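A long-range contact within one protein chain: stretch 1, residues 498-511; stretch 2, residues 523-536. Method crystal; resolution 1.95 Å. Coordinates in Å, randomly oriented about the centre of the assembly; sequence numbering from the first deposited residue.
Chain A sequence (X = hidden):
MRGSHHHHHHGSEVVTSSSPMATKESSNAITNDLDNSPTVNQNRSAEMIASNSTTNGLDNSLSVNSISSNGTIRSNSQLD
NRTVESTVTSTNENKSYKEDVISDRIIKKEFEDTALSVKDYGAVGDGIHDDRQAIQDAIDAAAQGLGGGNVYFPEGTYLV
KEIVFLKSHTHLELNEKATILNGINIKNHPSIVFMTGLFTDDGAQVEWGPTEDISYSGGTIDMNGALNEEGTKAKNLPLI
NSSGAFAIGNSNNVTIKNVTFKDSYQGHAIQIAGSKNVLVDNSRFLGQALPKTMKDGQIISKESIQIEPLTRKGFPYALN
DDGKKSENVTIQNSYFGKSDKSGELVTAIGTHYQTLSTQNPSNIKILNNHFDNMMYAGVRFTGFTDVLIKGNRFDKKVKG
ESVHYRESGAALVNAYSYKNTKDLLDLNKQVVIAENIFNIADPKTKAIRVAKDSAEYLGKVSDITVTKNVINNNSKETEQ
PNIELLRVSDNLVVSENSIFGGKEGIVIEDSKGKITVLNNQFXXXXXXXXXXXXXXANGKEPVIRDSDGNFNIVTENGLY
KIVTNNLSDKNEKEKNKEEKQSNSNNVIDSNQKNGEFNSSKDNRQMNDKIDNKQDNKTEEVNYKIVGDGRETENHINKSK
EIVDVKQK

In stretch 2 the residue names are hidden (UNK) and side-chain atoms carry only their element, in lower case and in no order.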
# COMPACT_ATOMS: atom_id res chain seq x y z
N SER A 498 -17.57 -7.08 -14.06
CA SER A 498 -18.04 -8.46 -14.18
C SER A 498 -17.84 -9.18 -12.84
O SER A 498 -16.72 -9.25 -12.34
CB SER A 498 -17.27 -9.21 -15.28
OG SER A 498 -17.60 -8.72 -16.57
N ILE A 499 -18.92 -9.70 -12.28
CA ILE A 499 -18.85 -10.39 -11.00
C ILE A 499 -19.30 -11.85 -11.11
O ILE A 499 -20.47 -12.13 -11.38
CB ILE A 499 -19.71 -9.68 -9.94
CG1 ILE A 499 -19.28 -8.21 -9.84
CG2 ILE A 499 -19.56 -10.38 -8.60
CD1 ILE A 499 -20.09 -7.40 -8.85
N PHE A 500 -18.36 -12.78 -10.89
CA PHE A 500 -18.66 -14.21 -10.96
C PHE A 500 -18.66 -14.86 -9.58
O PHE A 500 -17.60 -15.12 -9.01
CB PHE A 500 -17.61 -14.95 -11.81
CG PHE A 500 -17.54 -14.50 -13.24
CD1 PHE A 500 -16.91 -13.31 -13.58
CD2 PHE A 500 -18.05 -15.31 -14.26
CE1 PHE A 500 -16.81 -12.91 -14.92
CE2 PHE A 500 -17.95 -14.92 -15.60
CZ PHE A 500 -17.33 -13.72 -15.93
N GLY A 501 -19.85 -15.11 -9.03
CA GLY A 501 -19.92 -15.76 -7.73
C GLY A 501 -20.15 -14.87 -6.52
O GLY A 501 -19.95 -13.66 -6.57
N GLY A 502 -20.57 -15.50 -5.43
CA GLY A 502 -20.81 -14.76 -4.20
C GLY A 502 -22.28 -14.64 -3.87
O GLY A 502 -23.12 -15.39 -4.38
N LYS A 503 -22.60 -13.68 -3.01
CA LYS A 503 -23.97 -13.44 -2.59
C LYS A 503 -24.47 -12.15 -3.24
O LYS A 503 -25.15 -12.19 -4.26
CB LYS A 503 -24.03 -13.34 -1.06
CG LYS A 503 -25.42 -13.36 -0.46
CD LYS A 503 -25.39 -14.08 0.88
CE LYS A 503 -26.63 -13.81 1.71
NZ LYS A 503 -26.66 -12.39 2.18
N GLU A 504 -24.12 -11.01 -2.65
CA GLU A 504 -24.51 -9.72 -3.21
C GLU A 504 -23.42 -9.27 -4.17
O GLU A 504 -22.24 -9.58 -3.98
CB GLU A 504 -24.68 -8.68 -2.09
CG GLU A 504 -25.76 -9.04 -1.09
CD GLU A 504 -25.24 -9.07 0.34
OE1 GLU A 504 -24.25 -9.78 0.59
OE2 GLU A 504 -25.83 -8.38 1.20
N GLY A 505 -23.82 -8.54 -5.21
CA GLY A 505 -22.84 -8.07 -6.17
C GLY A 505 -22.36 -6.69 -5.76
O GLY A 505 -21.28 -6.54 -5.18
N ILE A 506 -23.17 -5.68 -6.05
CA ILE A 506 -22.85 -4.30 -5.73
C ILE A 506 -23.82 -3.71 -4.72
O ILE A 506 -25.04 -3.87 -4.84
CB ILE A 506 -22.88 -3.41 -7.00
CG1 ILE A 506 -21.81 -3.88 -7.98
CG2 ILE A 506 -22.67 -1.95 -6.62
CD1 ILE A 506 -21.98 -3.34 -9.39
N VAL A 507 -23.28 -3.03 -3.72
CA VAL A 507 -24.10 -2.38 -2.71
C VAL A 507 -23.74 -0.91 -2.68
O VAL A 507 -22.58 -0.56 -2.46
CB VAL A 507 -23.88 -2.97 -1.29
CG1 VAL A 507 -24.68 -2.15 -0.28
CG2 VAL A 507 -24.31 -4.43 -1.25
N ILE A 508 -24.72 -0.05 -2.93
CA ILE A 508 -24.51 1.39 -2.90
C ILE A 508 -25.42 1.87 -1.78
O ILE A 508 -26.65 1.80 -1.88
CB ILE A 508 -24.89 2.04 -4.24
CG1 ILE A 508 -23.90 1.58 -5.31
CG2 ILE A 508 -24.87 3.56 -4.11
CD1 ILE A 508 -24.20 2.13 -6.69
N GLU A 509 -24.81 2.36 -0.71
CA GLU A 509 -25.54 2.79 0.47
C GLU A 509 -25.30 4.22 0.90
O GLU A 509 -24.16 4.64 1.08
CB GLU A 509 -25.20 1.85 1.62
CG GLU A 509 -25.88 2.17 2.94
CD GLU A 509 -25.49 1.19 4.04
OE1 GLU A 509 -24.95 0.11 3.72
OE2 GLU A 509 -25.73 1.51 5.22
N ASP A 510 -26.38 4.97 1.09
CA ASP A 510 -26.31 6.36 1.55
C ASP A 510 -25.51 7.32 0.69
O ASP A 510 -25.00 8.32 1.19
CB ASP A 510 -25.76 6.39 2.97
CG ASP A 510 -26.79 6.01 4.01
OD1 ASP A 510 -27.70 6.83 4.26
OD2 ASP A 510 -26.69 4.89 4.56
N SER A 511 -25.40 7.03 -0.60
CA SER A 511 -24.66 7.91 -1.50
C SER A 511 -25.56 9.01 -2.03
O SER A 511 -26.76 8.81 -2.21
CB SER A 511 -24.05 7.09 -2.64
OG SER A 511 -23.13 6.14 -2.11
N UNK A 523 -22.86 -13.24 -12.58
CA UNK A 523 -22.98 -14.67 -12.86
C UNK A 523 -22.92 -15.50 -11.59
O UNK A 523 -22.08 -15.27 -10.72
c UNK A 523 -20.72 -12.56 -16.35
c UNK A 523 -21.51 -12.89 -17.44
c UNK A 523 -22.52 -14.66 -16.16
c UNK A 523 -21.73 -14.34 -15.06
c UNK A 523 -20.83 -13.28 -15.17
c UNK A 523 -22.41 -13.94 -17.35
o UNK A 523 -21.40 -12.17 -18.60
c UNK A 523 -21.85 -15.12 -13.78
N UNK A 524 -23.82 -16.47 -11.50
CA UNK A 524 -23.86 -17.37 -10.36
C UNK A 524 -23.84 -16.69 -8.99
O UNK A 524 -23.11 -17.12 -8.09
c UNK A 524 -22.62 -19.00 -11.85
n UNK A 524 -21.50 -18.79 -12.54
o UNK A 524 -23.55 -19.67 -12.29
c UNK A 524 -22.70 -18.36 -10.47
N UNK A 525 -24.63 -15.64 -8.83
CA UNK A 525 -24.72 -14.94 -7.55
C UNK A 525 -25.94 -15.47 -6.81
O UNK A 525 -26.96 -15.76 -7.42
c UNK A 525 -23.90 -11.12 -7.88
c UNK A 525 -22.70 -13.03 -8.96
c UNK A 525 -23.55 -12.60 -7.78
c UNK A 525 -24.85 -13.43 -7.75
N UNK A 526 -25.84 -15.58 -5.49
CA UNK A 526 -26.94 -16.09 -4.67
C UNK A 526 -27.81 -15.00 -4.04
O UNK A 526 -28.87 -15.30 -3.50
c UNK A 526 -26.40 -17.00 -3.57
o UNK A 526 -25.67 -16.25 -2.61
N UNK A 527 -27.35 -13.76 -4.11
CA UNK A 527 -28.11 -12.67 -3.52
C UNK A 527 -28.45 -11.57 -4.52
O UNK A 527 -28.37 -11.78 -5.73
N UNK A 528 -28.83 -10.40 -4.02
CA UNK A 528 -29.17 -9.28 -4.89
C UNK A 528 -27.96 -8.78 -5.67
O UNK A 528 -26.92 -8.49 -5.09
n UNK A 528 -31.82 -4.87 -1.98
c UNK A 528 -31.72 -6.56 -3.82
c UNK A 528 -29.75 -8.11 -4.09
c UNK A 528 -31.26 -7.97 -4.21
c UNK A 528 -31.41 -6.25 -2.36
N UNK A 529 -28.12 -8.69 -6.99
CA UNK A 529 -27.04 -8.21 -7.85
C UNK A 529 -26.66 -6.78 -7.48
O UNK A 529 -25.48 -6.47 -7.30
c UNK A 529 -27.63 -12.03 -9.79
o UNK A 529 -28.21 -13.35 -11.70
c UNK A 529 -28.06 -12.12 -11.11
c UNK A 529 -28.13 -9.73 -11.25
c UNK A 529 -28.31 -10.97 -11.84
c UNK A 529 -27.48 -8.23 -9.32
c UNK A 529 -27.70 -9.60 -9.93
c UNK A 529 -27.45 -10.77 -9.21
N UNK A 530 -27.66 -5.92 -7.37
CA UNK A 530 -27.46 -4.52 -7.05
C UNK A 530 -28.40 -4.07 -5.93
O UNK A 530 -29.60 -4.30 -5.99
c UNK A 530 -27.21 -3.41 -10.77
c UNK A 530 -26.86 -4.08 -9.45
c UNK A 530 -27.45 -2.16 -7.94
c UNK A 530 -27.73 -3.62 -8.28
N UNK A 531 -27.83 -3.43 -4.91
CA UNK A 531 -28.60 -2.92 -3.79
C UNK A 531 -28.35 -1.41 -3.70
O UNK A 531 -27.24 -0.98 -3.43
o UNK A 531 -28.32 -4.99 -2.55
c UNK A 531 -28.16 -3.59 -2.48
N UNK A 532 -29.40 -0.63 -3.94
CA UNK A 532 -29.32 0.83 -3.88
C UNK A 532 -30.11 1.23 -2.65
O UNK A 532 -31.34 1.33 -2.69
c UNK A 532 -28.42 4.90 -4.92
c UNK A 532 -29.71 2.89 -5.33
c UNK A 532 -30.36 5.00 -6.34
c UNK A 532 -28.64 3.54 -4.72
c UNK A 532 -30.57 3.63 -6.14
c UNK A 532 -29.92 1.42 -5.16
c UNK A 532 -29.28 5.63 -5.73
N UNK A 533 -29.39 1.47 -1.56
CA UNK A 533 -29.99 1.79 -0.27
C UNK A 533 -29.75 3.19 0.30
O UNK A 533 -28.68 3.77 0.14
c UNK A 533 -29.87 -0.63 0.39
c UNK A 533 -29.47 0.79 0.79
c UNK A 533 -29.11 -1.69 1.15
c UNK A 533 -30.01 1.15 2.15
N UNK A 534 -30.77 3.70 0.99
CA UNK A 534 -30.67 5.00 1.64
C UNK A 534 -31.22 4.80 3.05
O UNK A 534 -32.03 3.91 3.29
c UNK A 534 -35.27 6.82 0.65
c UNK A 534 -33.78 7.05 0.53
n UNK A 534 -36.05 8.04 0.31
c UNK A 534 -31.50 6.06 0.91
c UNK A 534 -33.00 5.81 0.97
N UNK A 535 -30.77 5.62 3.99
CA UNK A 535 -31.24 5.49 5.36
C UNK A 535 -31.74 6.82 5.87
O UNK A 535 -31.38 7.87 5.36
o UNK A 535 -29.22 6.04 6.58
c UNK A 535 -30.12 4.99 6.27
N UNK A 536 -32.59 6.76 6.89
CA UNK A 536 -33.12 7.95 7.53
C UNK A 536 -32.42 8.00 8.88
O UNK A 536 -31.60 7.13 9.18
n UNK A 536 -35.04 6.49 9.71
c UNK A 536 -34.63 7.84 7.73
c UNK A 536 -35.03 6.52 8.38
o UNK A 536 -35.33 5.54 7.69
O HOH W 1 -21.66 -18.43 -5.53
O HOH W 2 -27.36 5.17 -1.99

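Position 523 has one carbon leading to a six-carbon ring that bears an oxygen. The ring lies over one face of the Phe500 ring, with centroids 4.5 Å apart and planes at 20°, an offset stack. This is Tyr523; its N donates to Ile499 O (2.9 Å) and its O accepts from Gly501 N (2.8 Å), the alternation of a parallel bridge.

Position 524 carries two carbons, the second bearing one oxygen and one nitrogen: an amide, Asn524. Its backbone O lies 3.5 Å from Gly501 CA, and water 1 joins that O (3.2 Å) to Gly502 N (3.1 Å).

Position 525 shows four carbons forked at the second, hence Leu525. CD1 reaches Ile499 CG2 at 4.1 Å, and CD2 sits 3.7 Å from Gly505 CA, where a side chain would be tight.

Position 526 has one carbon and one oxygen: Ser526. Its N donates to Gly502 O (2.9 Å).

Position 527 has no side-chain atoms and is Gly527. An ideal CB would stand 2.9 Å from Lys503 O, a clash; instead Gly527 N donates to Lys503 O at 2.7 Å.

Position 528, four carbons in a row ending in nitrogen, is Lys528. Its side chain leads away, so contact rests on the backbone: Gly505 N donates to Lys528 O (3.1 Å).

Position 529 repeats the oxygen-bearing ring, but its CB points away: Tyr529. Its O accepts from Ile506 N (2.7 Å, 172°).

Position 530 has four carbons forked at the first, one arm two carbons long: Ile530, paired with Ile506.

Position 531, one carbon and one oxygen, is Ser531. CB lies 4.1 Å from Val507 CG2; its N donates to Ile506 O (2.8 Å), and its O accepts from Ile508 N (2.7 Å).

Position 532 has one carbon and a bare six-carbon ring: Phe532, whose CD1 meets Ile508 CG2 at 3.8 Å.

Position 533 repeats the fork and long arm: Ile533. Its N donates to Ile508 O and its O accepts from Asp510 N, both at 2.8 Å.

Position 534, a four-carbon chain ending in nitrogen, is Lys534, pointing away.

Position 535, one carbon and one oxygen, is Ser535; OG donates to Asp510 OD1 (2.9 Å).

Position 536 has an amide on two carbons, Asn536, and makes no contact.

Two parallel ladders, offset by one residue and separated by loops, hold the stretches together. The longer strands run at 5° and approach to 4.7 Å. Ile506, Ile508, Ile530 and Phe532 share one face; Val507, Glu509, Ser531 and Ile533 share the other. Backbone hydrogen bonds set the register, while side-chain packing helps bury 1028 Å².

Stretch 2 523-536: YNLSGKYISFIKSN
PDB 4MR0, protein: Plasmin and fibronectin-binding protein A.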